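Long-range contacts in methanogen homoaconitase small subunit (Methanocaldococcus jannaschii, PDB 2PKP), which forms, with the large subunit HacA, a hydro-lyase that interconverts homocitrate, cis-homoaconitate and homoisocitrate in 2-oxosuberate biosynthesis: residues Met1-Lys9 against Ile110-Asp121; Tyr92-Ile103 against Cys136-Leu147. One frame throughout, in Å; residues are numbered along the deposited sequence.

Contact 1 (Met1-Lys9 against Ile110-Asp121); sequences MIIKGRAHK and IKDGDIVEIDLD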
loop_
_atom_site.group_PDB
_atom_site.type_symbol
_atom_site.label_atom_id
_atom_site.label_comp_id
_atom_site.label_asym_id
_atom_site.label_seq_id
_atom_site.Cartn_x
_atom_site.Cartn_y
_atom_site.Cartn_z
ATOM N N MET A 1 -0.982 1.366 11.694
ATOM C CA MET A 1 -0.019 1.103 10.597
ATOM C C MET A 1 0.880 2.309 10.365
ATOM O O MET A 1 0.595 3.421 10.813
ATOM C CB MET A 1 -0.753 0.753 9.296
ATOM C CG MET A 1 -1.289 1.940 8.525
ATOM S SD MET A 1 -2.139 1.460 6.996
ATOM C CE MET A 1 -0.870 1.749 5.762
ATOM N N ILE A 2 1.964 2.073 9.643
ATOM C CA ILE A 2 2.927 3.119 9.354
ATOM C C ILE A 2 3.121 3.315 7.862
ATOM O O ILE A 2 3.325 2.354 7.123
ATOM C CB ILE A 2 4.286 2.779 9.999
ATOM C CG1 ILE A 2 4.166 2.891 11.523
ATOM C CG2 ILE A 2 5.380 3.679 9.441
ATOM C CD1 ILE A 2 5.385 2.376 12.273
ATOM N N ILE A 3 3.050 4.568 7.429
ATOM C CA ILE A 3 3.254 4.913 6.029
ATOM C C ILE A 3 4.553 5.696 5.993
ATOM O O ILE A 3 4.661 6.741 6.639
ATOM C CB ILE A 3 2.111 5.803 5.494
ATOM C CG1 ILE A 3 0.805 5.003 5.462
ATOM C CG2 ILE A 3 2.462 6.324 4.099
ATOM C CD1 ILE A 3 -0.419 5.849 5.186
ATOM N N LYS A 4 5.543 5.189 5.263
ATOM C CA LYS A 4 6.834 5.859 5.174
ATOM C C LYS A 4 7.283 6.034 3.732
ATOM O O LYS A 4 7.324 5.073 2.957
ATOM C CB LYS A 4 7.892 5.077 5.959
ATOM C CG LYS A 4 9.289 5.673 5.920
ATOM C CD LYS A 4 10.157 5.057 7.009
ATOM C CE LYS A 4 11.568 5.618 7.002
ATOM N NZ LYS A 4 12.324 5.139 8.198
ATOM N N GLY A 5 7.620 7.272 3.376
ATOM C CA GLY A 5 8.069 7.552 2.024
ATOM C C GLY A 5 8.605 8.961 1.870
ATOM O O GLY A 5 8.739 9.694 2.852
ATOM N N ARG A 6 8.908 9.344 0.636
ATOM C CA ARG A 6 9.431 10.670 0.372
ATOM C C ARG A 6 8.294 11.685 0.262
ATOM O O ARG A 6 7.258 11.415 -0.347
ATOM C CB ARG A 6 10.269 10.672 -0.914
ATOM C CG ARG A 6 10.987 11.996 -1.173
ATOM C CD ARG A 6 11.848 11.946 -2.436
ATOM N NE ARG A 6 12.922 10.959 -2.331
ATOM C CZ ARG A 6 13.892 10.998 -1.420
ATOM N NH1 ARG A 6 13.936 11.980 -0.529
ATOM N NH2 ARG A 6 14.817 10.046 -1.395
ATOM N N ALA A 7 8.505 12.851 0.857
ATOM C CA ALA A 7 7.512 13.913 0.846
ATOM C C ALA A 7 7.653 14.824 -0.373
ATOM O O ALA A 7 8.754 15.221 -0.737
ATOM C CB ALA A 7 7.643 14.738 2.119
ATOM N N HIS A 8 6.531 15.145 -1.009
ATOM C CA HIS A 8 6.546 16.052 -2.153
ATOM C C HIS A 8 5.730 17.230 -1.655
ATOM O O HIS A 8 4.512 17.138 -1.506
ATOM C CB HIS A 8 5.904 15.401 -3.379
ATOM C CG HIS A 8 6.668 14.221 -3.896
ATOM N ND1 HIS A 8 6.457 12.936 -3.440
ATOM C CD2 HIS A 8 7.675 14.140 -4.795
ATOM C CE1 HIS A 8 7.301 12.116 -4.038
ATOM N NE2 HIS A 8 8.052 12.819 -4.865
ATOM N N LYS A 9 6.423 18.328 -1.372
ATOM C CA LYS A 9 5.789 19.504 -0.807
ATOM C C LYS A 9 5.249 20.562 -1.764
ATOM O O LYS A 9 5.915 20.971 -2.712
ATOM C CB LYS A 9 6.736 20.172 0.191
ATOM C CG LYS A 9 6.076 21.335 0.894
ATOM C CD LYS A 9 6.849 21.841 2.083
ATOM C CE LYS A 9 5.948 22.754 2.923
ATOM N NZ LYS A 9 6.618 23.237 4.144
ATOM N N ILE A 110 7.663 20.366 7.468
ATOM C CA ILE A 110 8.122 19.419 6.460
ATOM C C ILE A 110 8.620 20.104 5.191
ATOM O O ILE A 110 7.972 21.015 4.669
ATOM C CB ILE A 110 6.992 18.437 6.086
ATOM C CG1 ILE A 110 6.448 17.764 7.355
ATOM C CG2 ILE A 110 7.514 17.398 5.102
ATOM C CD1 ILE A 110 5.180 16.944 7.129
ATOM N N LYS A 111 9.769 19.651 4.700
ATOM C CA LYS A 111 10.367 20.212 3.497
ATOM C C LYS A 111 10.294 19.206 2.368
ATOM O O LYS A 111 10.224 18.001 2.609
ATOM C CB LYS A 111 11.830 20.584 3.747
ATOM C CG LYS A 111 12.028 21.668 4.789
ATOM C CD LYS A 111 11.406 22.978 4.333
ATOM C CE LYS A 111 11.695 24.105 5.321
ATOM N NZ LYS A 111 11.201 25.428 4.819
ATOM N N ASP A 112 10.319 19.703 1.136
ATOM C CA ASP A 112 10.261 18.833 -0.027
ATOM C C ASP A 112 11.442 17.880 0.035
ATOM O O ASP A 112 12.550 18.286 0.385
ATOM C CB ASP A 112 10.327 19.655 -1.316
ATOM C CG ASP A 112 10.093 18.813 -2.548
ATOM O OD1 ASP A 112 9.005 18.212 -2.658
ATOM O OD2 ASP A 112 11.000 18.744 -3.406
ATOM N N GLY A 113 11.199 16.610 -0.280
ATOM C CA GLY A 113 12.268 15.629 -0.249
ATOM C C GLY A 113 12.529 14.991 1.107
ATOM O O GLY A 113 13.345 14.070 1.205
ATOM N N ASP A 114 11.870 15.467 2.159
ATOM C CA ASP A 114 12.075 14.860 3.477
ATOM C C ASP A 114 11.521 13.444 3.445
ATOM O O ASP A 114 10.629 13.137 2.653
ATOM C CB ASP A 114 11.336 15.624 4.590
ATOM C CG ASP A 114 12.074 16.880 5.048
ATOM O OD1 ASP A 114 13.301 16.978 4.843
ATOM O OD2 ASP A 114 11.419 17.763 5.634
ATOM N N ILE A 115 12.065 12.572 4.287
ATOM C CA ILE A 115 11.550 11.215 4.383
ATOM C C ILE A 115 10.635 11.282 5.606
ATOM O O ILE A 115 11.091 11.609 6.706
ATOM C CB ILE A 115 12.674 10.190 4.629
ATOM C CG1 ILE A 115 13.677 10.238 3.471
ATOM C CG2 ILE A 115 12.074 8.788 4.785
ATOM C CD1 ILE A 115 13.058 10.000 2.107
ATOM N N VAL A 116 9.350 11.006 5.416
ATOM C CA VAL A 116 8.405 11.075 6.520
ATOM C C VAL A 116 7.827 9.717 6.863
ATOM O O VAL A 116 7.608 8.878 5.990
ATOM C CB VAL A 116 7.237 12.055 6.218
ATOM C CG1 VAL A 116 7.783 13.463 6.011
ATOM C CG2 VAL A 116 6.450 11.597 4.991
ATOM N N GLU A 117 7.591 9.510 8.150
ATOM C CA GLU A 117 7.040 8.256 8.641
ATOM C C GLU A 117 5.785 8.608 9.423
ATOM O O GLU A 117 5.862 9.167 10.523
ATOM C CB GLU A 117 8.064 7.563 9.550
ATOM C CG GLU A 117 7.779 6.107 9.826
ATOM C CD GLU A 117 8.849 5.460 10.687
ATOM O OE1 GLU A 117 10.054 5.587 10.364
ATOM O OE2 GLU A 117 8.479 4.818 11.686
ATOM N N ILE A 118 4.631 8.303 8.839
ATOM C CA ILE A 118 3.352 8.588 9.471
ATOM C C ILE A 118 2.878 7.380 10.270
ATOM O O ILE A 118 2.614 6.320 9.698
ATOM C CB ILE A 118 2.276 8.911 8.418
ATOM C CG1 ILE A 118 2.744 10.067 7.530
ATOM C CG2 ILE A 118 0.958 9.259 9.108
ATOM C CD1 ILE A 118 1.871 10.272 6.298
ATOM N N ASP A 119 2.777 7.537 11.589
ATOM C CA ASP A 119 2.310 6.451 12.444
ATOM C C ASP A 119 0.864 6.780 12.779
ATOM O O ASP A 119 0.595 7.648 13.608
ATOM C CB ASP A 119 3.136 6.372 13.729
ATOM C CG ASP A 119 2.816 5.136 14.558
ATOM O OD1 ASP A 119 1.626 4.807 14.722
ATOM O OD2 ASP A 119 3.760 4.493 15.052
ATOM N N LEU A 120 -0.062 6.091 12.121
ATOM C CA LEU A 120 -1.489 6.339 12.318
ATOM C C LEU A 120 -1.996 5.994 13.714
ATOM O O LEU A 120 -2.974 6.573 14.181
ATOM C CB LEU A 120 -2.303 5.584 11.258
ATOM C CG LEU A 120 -1.932 5.926 9.813
ATOM C CD1 LEU A 120 -2.762 5.092 8.845
ATOM C CD2 LEU A 120 -2.158 7.400 9.566
ATOM N N ASP A 121 -1.336 5.060 14.387
ATOM C CA ASP A 121 -1.769 4.692 15.729
ATOM C C ASP A 121 -1.321 5.707 16.772
ATOM O O ASP A 121 -2.060 6.005 17.705
ATOM C CB ASP A 121 -1.258 3.295 16.097
ATOM C CG ASP A 121 -1.976 2.194 15.328
ATOM O OD1 ASP A 121 -3.201 2.314 15.130
ATOM O OD2 ASP A 121 -1.327 1.206 14.930
HETATM O O HOH W 1 1.191 1.891 13.855
HETATM O O HOH W 2 10.835 15.299 -3.488
HETATM O O HOH W 3 8.554 25.398 5.557
#

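Contact 2 (Tyr92-Ile103 against Cys136-Leu147); sequences YRNAINVGLIPI and CETPKGLEREIL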
loop_
_atom_site.group_PDB
_atom_site.type_symbol
_atom_site.label_atom_id
_atom_site.label_comp_id
_atom_site.label_asym_id
_atom_site.label_seq_id
_atom_site.Cartn_x
_atom_site.Cartn_y
_atom_site.Cartn_z
ATOM N N TYR A 92 -11.825 16.109 1.099
ATOM C CA TYR A 92 -11.672 15.265 2.280
ATOM C C TYR A 92 -12.611 14.065 2.216
ATOM O O TYR A 92 -12.206 12.924 2.450
ATOM C CB TYR A 92 -11.970 16.077 3.538
ATOM C CG TYR A 92 -11.620 15.365 4.822
ATOM C CD1 TYR A 92 -10.361 15.518 5.405
ATOM C CD2 TYR A 92 -12.540 14.527 5.448
ATOM C CE1 TYR A 92 -10.028 14.860 6.573
ATOM C CE2 TYR A 92 -12.217 13.859 6.623
ATOM C CZ TYR A 92 -10.961 14.029 7.179
ATOM O OH TYR A 92 -10.634 13.370 8.344
ATOM N N ARG A 93 -13.870 14.340 1.897
ATOM C CA ARG A 93 -14.884 13.303 1.808
ATOM C C ARG A 93 -14.543 12.303 0.707
ATOM O O ARG A 93 -14.592 11.089 0.926
ATOM C CB ARG A 93 -16.252 13.940 1.539
ATOM C CG ARG A 93 -17.391 12.943 1.395
ATOM C CD ARG A 93 -18.716 13.647 1.129
ATOM N NE ARG A 93 -18.773 14.286 -0.185
ATOM C CZ ARG A 93 -18.739 13.626 -1.339
ATOM N NH1 ARG A 93 -18.644 12.303 -1.346
ATOM N NH2 ARG A 93 -18.812 14.287 -2.488
ATOM N N ASN A 94 -14.195 12.811 -0.472
ATOM C CA ASN A 94 -13.845 11.943 -1.592
ATOM C C ASN A 94 -12.636 11.084 -1.258
ATOM O O ASN A 94 -12.594 9.899 -1.593
ATOM C CB ASN A 94 -13.557 12.766 -2.852
ATOM C CG ASN A 94 -14.805 13.423 -3.418
ATOM O OD1 ASN A 94 -15.926 12.986 -3.149
ATOM N ND2 ASN A 94 -14.616 14.468 -4.218
ATOM N N ALA A 95 -11.653 11.683 -0.594
ATOM C CA ALA A 95 -10.447 10.956 -0.223
ATOM C C ALA A 95 -10.816 9.763 0.657
ATOM O O ALA A 95 -10.392 8.636 0.401
ATOM C CB ALA A 95 -9.484 11.876 0.515
ATOM N N ILE A 96 -11.603 10.022 1.696
ATOM C CA ILE A 96 -12.042 8.969 2.608
ATOM C C ILE A 96 -12.719 7.841 1.829
ATOM O O ILE A 96 -12.419 6.662 2.022
ATOM C CB ILE A 96 -13.069 9.502 3.639
ATOM C CG1 ILE A 96 -12.434 10.583 4.520
ATOM C CG2 ILE A 96 -13.600 8.350 4.489
ATOM C CD1 ILE A 96 -11.299 10.089 5.389
ATOM N N ASN A 97 -13.627 8.214 0.935
ATOM C CA ASN A 97 -14.364 7.228 0.158
ATOM C C ASN A 97 -13.577 6.363 -0.824
ATOM O O ASN A 97 -14.078 5.322 -1.242
ATOM C CB ASN A 97 -15.545 7.902 -0.541
ATOM C CG ASN A 97 -16.601 8.377 0.448
ATOM O OD1 ASN A 97 -16.794 7.766 1.503
ATOM N ND2 ASN A 97 -17.296 9.452 0.108
ATOM N N VAL A 98 -12.364 6.774 -1.196
ATOM C CA VAL A 98 -11.546 5.957 -2.098
ATOM C C VAL A 98 -10.387 5.323 -1.343
ATOM O O VAL A 98 -9.555 4.638 -1.932
ATOM C CB VAL A 98 -10.948 6.760 -3.286
ATOM C CG1 VAL A 98 -12.068 7.326 -4.158
ATOM C CG2 VAL A 98 -10.031 7.858 -2.773
ATOM N N GLY A 99 -10.326 5.556 -0.036
ATOM C CA GLY A 99 -9.252 4.977 0.758
ATOM C C GLY A 99 -7.974 5.803 0.832
ATOM O O GLY A 99 -6.924 5.293 1.222
ATOM N N LEU A 100 -8.051 7.073 0.448
ATOM C CA LEU A 100 -6.884 7.959 0.500
ATOM C C LEU A 100 -6.941 8.658 1.854
ATOM O O LEU A 100 -7.927 9.317 2.172
ATOM C CB LEU A 100 -6.949 8.991 -0.634
ATOM C CG LEU A 100 -5.824 10.022 -0.735
ATOM C CD1 LEU A 100 -4.482 9.314 -0.898
ATOM C CD2 LEU A 100 -6.095 10.960 -1.913
ATOM N N ILE A 101 -5.881 8.526 2.644
ATOM C CA ILE A 101 -5.857 9.109 3.984
ATOM C C ILE A 101 -5.448 10.575 4.104
ATOM O O ILE A 101 -4.312 10.952 3.816
ATOM C CB ILE A 101 -4.936 8.289 4.916
ATOM C CG1 ILE A 101 -5.363 6.820 4.904
ATOM C CG2 ILE A 101 -5.009 8.841 6.340
ATOM C CD1 ILE A 101 -4.333 5.877 5.513
ATOM N N PRO A 102 -6.378 11.426 4.547
ATOM C CA PRO A 102 -6.083 12.848 4.706
ATOM C C PRO A 102 -5.577 13.044 6.135
ATOM O O PRO A 102 -6.275 12.721 7.101
ATOM C CB PRO A 102 -7.437 13.524 4.492
ATOM C CG PRO A 102 -8.402 12.385 4.122
ATOM C CD PRO A 102 -7.808 11.177 4.768
ATOM N N ILE A 103 -4.364 13.563 6.264
ATOM C CA ILE A 103 -3.767 13.796 7.570
ATOM C C ILE A 103 -3.533 15.293 7.782
ATOM O O ILE A 103 -3.001 15.969 6.903
ATOM C CB ILE A 103 -2.440 13.028 7.678
ATOM C CG1 ILE A 103 -2.733 11.525 7.657
ATOM C CG2 ILE A 103 -1.686 13.436 8.936
ATOM C CD1 ILE A 103 -1.527 10.676 7.439
ATOM N N CYS A 136 0.010 14.958 14.511
ATOM C CA CYS A 136 -0.903 15.083 13.388
ATOM C C CYS A 136 -2.264 14.603 13.871
ATOM O O CYS A 136 -2.390 14.037 14.957
ATOM C CB CYS A 136 -0.448 14.239 12.185
ATOM S SG CYS A 136 -0.471 12.432 12.412
ATOM N N GLU A 137 -3.281 14.856 13.067
ATOM C CA GLU A 137 -4.622 14.433 13.396
ATOM C C GLU A 137 -5.106 13.564 12.253
ATOM O O GLU A 137 -5.129 13.996 11.093
ATOM C CB GLU A 137 -5.541 15.641 13.571
ATOM C CG GLU A 137 -7.020 15.279 13.588
ATOM C CD GLU A 137 -7.901 16.423 14.050
ATOM O OE1 GLU A 137 -7.702 17.558 13.567
ATOM O OE2 GLU A 137 -8.797 16.184 14.893
ATOM N N THR A 138 -5.466 12.330 12.583
ATOM C CA THR A 138 -5.949 11.385 11.594
ATOM C C THR A 138 -7.473 11.319 11.666
ATOM O O THR A 138 -8.080 11.785 12.630
ATOM C CB THR A 138 -5.386 9.986 11.862
ATOM O OG1 THR A 138 -5.862 9.522 13.130
ATOM C CG2 THR A 138 -3.857 10.024 11.887
ATOM N N PRO A 139 -8.112 10.740 10.641
ATOM C CA PRO A 139 -9.573 10.635 10.635
ATOM C C PRO A 139 -10.081 9.751 11.783
ATOM O O PRO A 139 -9.404 8.813 12.210
ATOM C CB PRO A 139 -9.867 10.028 9.261
ATOM C CG PRO A 139 -8.716 10.498 8.420
ATOM C CD PRO A 139 -7.550 10.296 9.352
ATOM N N LYS A 140 -11.273 10.061 12.274
ATOM C CA LYS A 140 -11.884 9.308 13.364
ATOM C C LYS A 140 -13.272 8.832 12.949
ATOM O O LYS A 140 -13.697 9.029 11.810
ATOM C CB LYS A 140 -12.032 10.196 14.601
ATOM C CG LYS A 140 -10.743 10.779 15.142
ATOM C CD LYS A 140 -9.862 9.712 15.751
ATOM C CE LYS A 140 -8.671 10.345 16.443
ATOM N NZ LYS A 140 -7.921 11.224 15.508
ATOM N N GLY A 141 -13.973 8.211 13.893
ATOM C CA GLY A 141 -15.324 7.734 13.655
ATOM C C GLY A 141 -15.600 6.986 12.364
ATOM O O GLY A 141 -14.817 6.140 11.936
ATOM N N LEU A 142 -16.732 7.298 11.745
ATOM C CA LEU A 142 -17.132 6.644 10.504
ATOM C C LEU A 142 -16.057 6.726 9.422
ATOM O O LEU A 142 -15.751 5.734 8.757
ATOM C CB LEU A 142 -18.438 7.259 9.990
ATOM C CG LEU A 142 -19.004 6.641 8.709
ATOM C CD1 LEU A 142 -19.220 5.146 8.913
ATOM C CD2 LEU A 142 -20.304 7.341 8.341
ATOM N N GLU A 143 -15.480 7.910 9.252
ATOM C CA GLU A 143 -14.445 8.106 8.249
ATOM C C GLU A 143 -13.277 7.159 8.463
ATOM O O GLU A 143 -12.721 6.620 7.504
ATOM C CB GLU A 143 -13.972 9.558 8.278
ATOM C CG GLU A 143 -14.947 10.496 7.592
ATOM C CD GLU A 143 -14.983 11.870 8.214
ATOM O OE1 GLU A 143 -13.908 12.421 8.519
ATOM O OE2 GLU A 143 -16.093 12.405 8.390
ATOM N N ARG A 144 -12.908 6.948 9.722
ATOM C CA ARG A 144 -11.809 6.048 10.032
ATOM C C ARG A 144 -12.181 4.621 9.626
ATOM O O ARG A 144 -11.352 3.894 9.082
ATOM C CB ARG A 144 -11.467 6.114 11.526
ATOM C CG ARG A 144 -10.370 5.145 11.969
ATOM C CD ARG A 144 -9.853 5.491 13.364
ATOM N NE ARG A 144 -10.945 5.693 14.313
ATOM C CZ ARG A 144 -10.786 6.077 15.579
ATOM N NH1 ARG A 144 -9.571 6.303 16.067
ATOM N NH2 ARG A 144 -11.847 6.249 16.355
ATOM N N GLU A 145 -13.431 4.231 9.873
ATOM C CA GLU A 145 -13.897 2.887 9.518
ATOM C C GLU A 145 -13.885 2.685 8.003
ATOM O O GLU A 145 -13.401 1.665 7.504
ATOM C CB GLU A 145 -15.311 2.647 10.056
ATOM C CG GLU A 145 -15.427 2.732 11.569
ATOM C CD GLU A 145 -16.818 2.386 12.076
ATOM O OE1 GLU A 145 -17.798 3.022 11.627
ATOM O OE2 GLU A 145 -16.927 1.478 12.928
ATOM N N ILE A 146 -14.417 3.663 7.276
ATOM C CA ILE A 146 -14.447 3.593 5.822
ATOM C C ILE A 146 -13.016 3.474 5.302
ATOM O O ILE A 146 -12.729 2.646 4.433
ATOM C CB ILE A 146 -15.129 4.842 5.223
ATOM C CG1 ILE A 146 -16.614 4.841 5.609
ATOM C CG2 ILE A 146 -14.956 4.863 3.707
ATOM C CD1 ILE A 146 -17.371 6.098 5.226
ATOM N N LEU A 147 -12.117 4.290 5.849
ATOM C CA LEU A 147 -10.715 4.249 5.447
ATOM C C LEU A 147 -10.120 2.877 5.728
ATOM O O LEU A 147 -9.435 2.300 4.883
ATOM C CB LEU A 147 -9.895 5.302 6.198
ATOM C CG LEU A 147 -10.014 6.761 5.750
ATOM C CD1 LEU A 147 -9.161 7.636 6.658
ATOM C CD2 LEU A 147 -9.565 6.896 4.298
HETATM O O HOH W 4 -7.234 13.946 9.304
#

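Contact 1 (Met1-Lys9 against Ile110-Asp121)
Ile3 and Ile118 form a hydrogen-bonded antiparallel pair, as do Gly5 and Val116. Ile3 N gives to Ile118 O at 2.9 Å, and Ile118 N to Ile3 O at 2.7 Å. Ala7 N reaches Asp114 O, and Ala7 O takes Gly113 N at 2.8 Å, in the type II turn Lys111-Asp114. With CG anti to the backbone N (chi1 -173°), the Asp112 carboxylate takes the next strand N-H: Lys9 N meets the anti lone pair of OD1 at 2.9 Å. The extended Lys9 chain ends at Ile110 O, 2.7 Å from NZ, and also bonds Thr107 O. At the other end Leu120 N gives to Met1 O. Met1 N forms a salt bridge with Asp121 OD2 at 3.3 Å, the hydrogen bond in it weak. A water accepts from Met1 N and donates to Asp121 OD2 and Asp119 OD1, which also takes Lys122 N. Lys4 NZ forms a salt bridge with Glu117 OE1 at 3.2 Å, from the anti side, 27° out of the carboxylate plane. Reciprocal salt bridges reach the second subunit, Lys4 NZ to its Glu117 and Glu117 OE2 to its Lys4. Ile2 CG2 packs on Glu117 CG at 3.4 Å. Ile3 and Ile118 turn to the opposite face, onto strands 81-84 and 101-104. This is an antiparallel strand pair in the mixed sheet of the aconitase swivel domain, one face at the subunit interface.

Contact 2 (Tyr92-Ile103 against Cys136-Leu147)
Helices 92-98 and 141-147 run in roughly the same direction, 40° apart, with their axes 8.5 Å from each other at closest approach. They pack within the swivel domain of the aconitase family, and the first helix leads into strand 101-104 through a Schellman motif at Gly99. Its two bonds are Leu100 N to Ala95 O and Gly99 N to Ile96 O; Val98 N is a second donor to Ala95 O. Ile96 fills the space between the helices. Its CD1 presses on Leu147 CD1 at 3.5 Å, a tight carbon pair. With chi1 at -62°, CG2 stands anti to the backbone N and is the branch that meets Ile146 CG2, at 3.8 Å; it also touches Glu143 O. Leu147 sends its other methyl, CD2, to Leu100 O, just before strand 101-104. Pro139 covers the start of the strand. Its CG packs on Pro102 CD at 3.8 Å and meets Ile96 CD1. Farther along, Ile103 CG2 touches Cys136 CB at 3.6 Å. Pro102 O and Glu137 O are bridged by one water, which donates to both. Tyr155 of helix 152-164 covers Ile146, and Phe87 packs on Pro102. The Glu143 carboxylate meets the rim of the Tyr92 ring, the two planes 79° apart, and Tyr92 OH gives a weak hydrogen bond to Glu143 OE1 at 3.4 Å.

The two contacts share one sheet, and their centres lie about 17 Å apart. Contact 1 joins two neighbouring strands near the middle of the sheet. Contact 2 joins strand 101-104, at one edge of the sheet within this chain, and the helix before it, to the chain that follows strand 132-135. They touch where Ile118 CG2 packs on Ile103 CD1 at 3.3 Å, both buried, and where the partly exposed Leu120 reaches Ile101 and Thr138. Contact 1 is only partly buried and rests on backbone bonds and charges, some shared with the second subunit. Contact 2 is mostly buried and apolar, with a single weak direct hydrogen bond, and no other chain touches it.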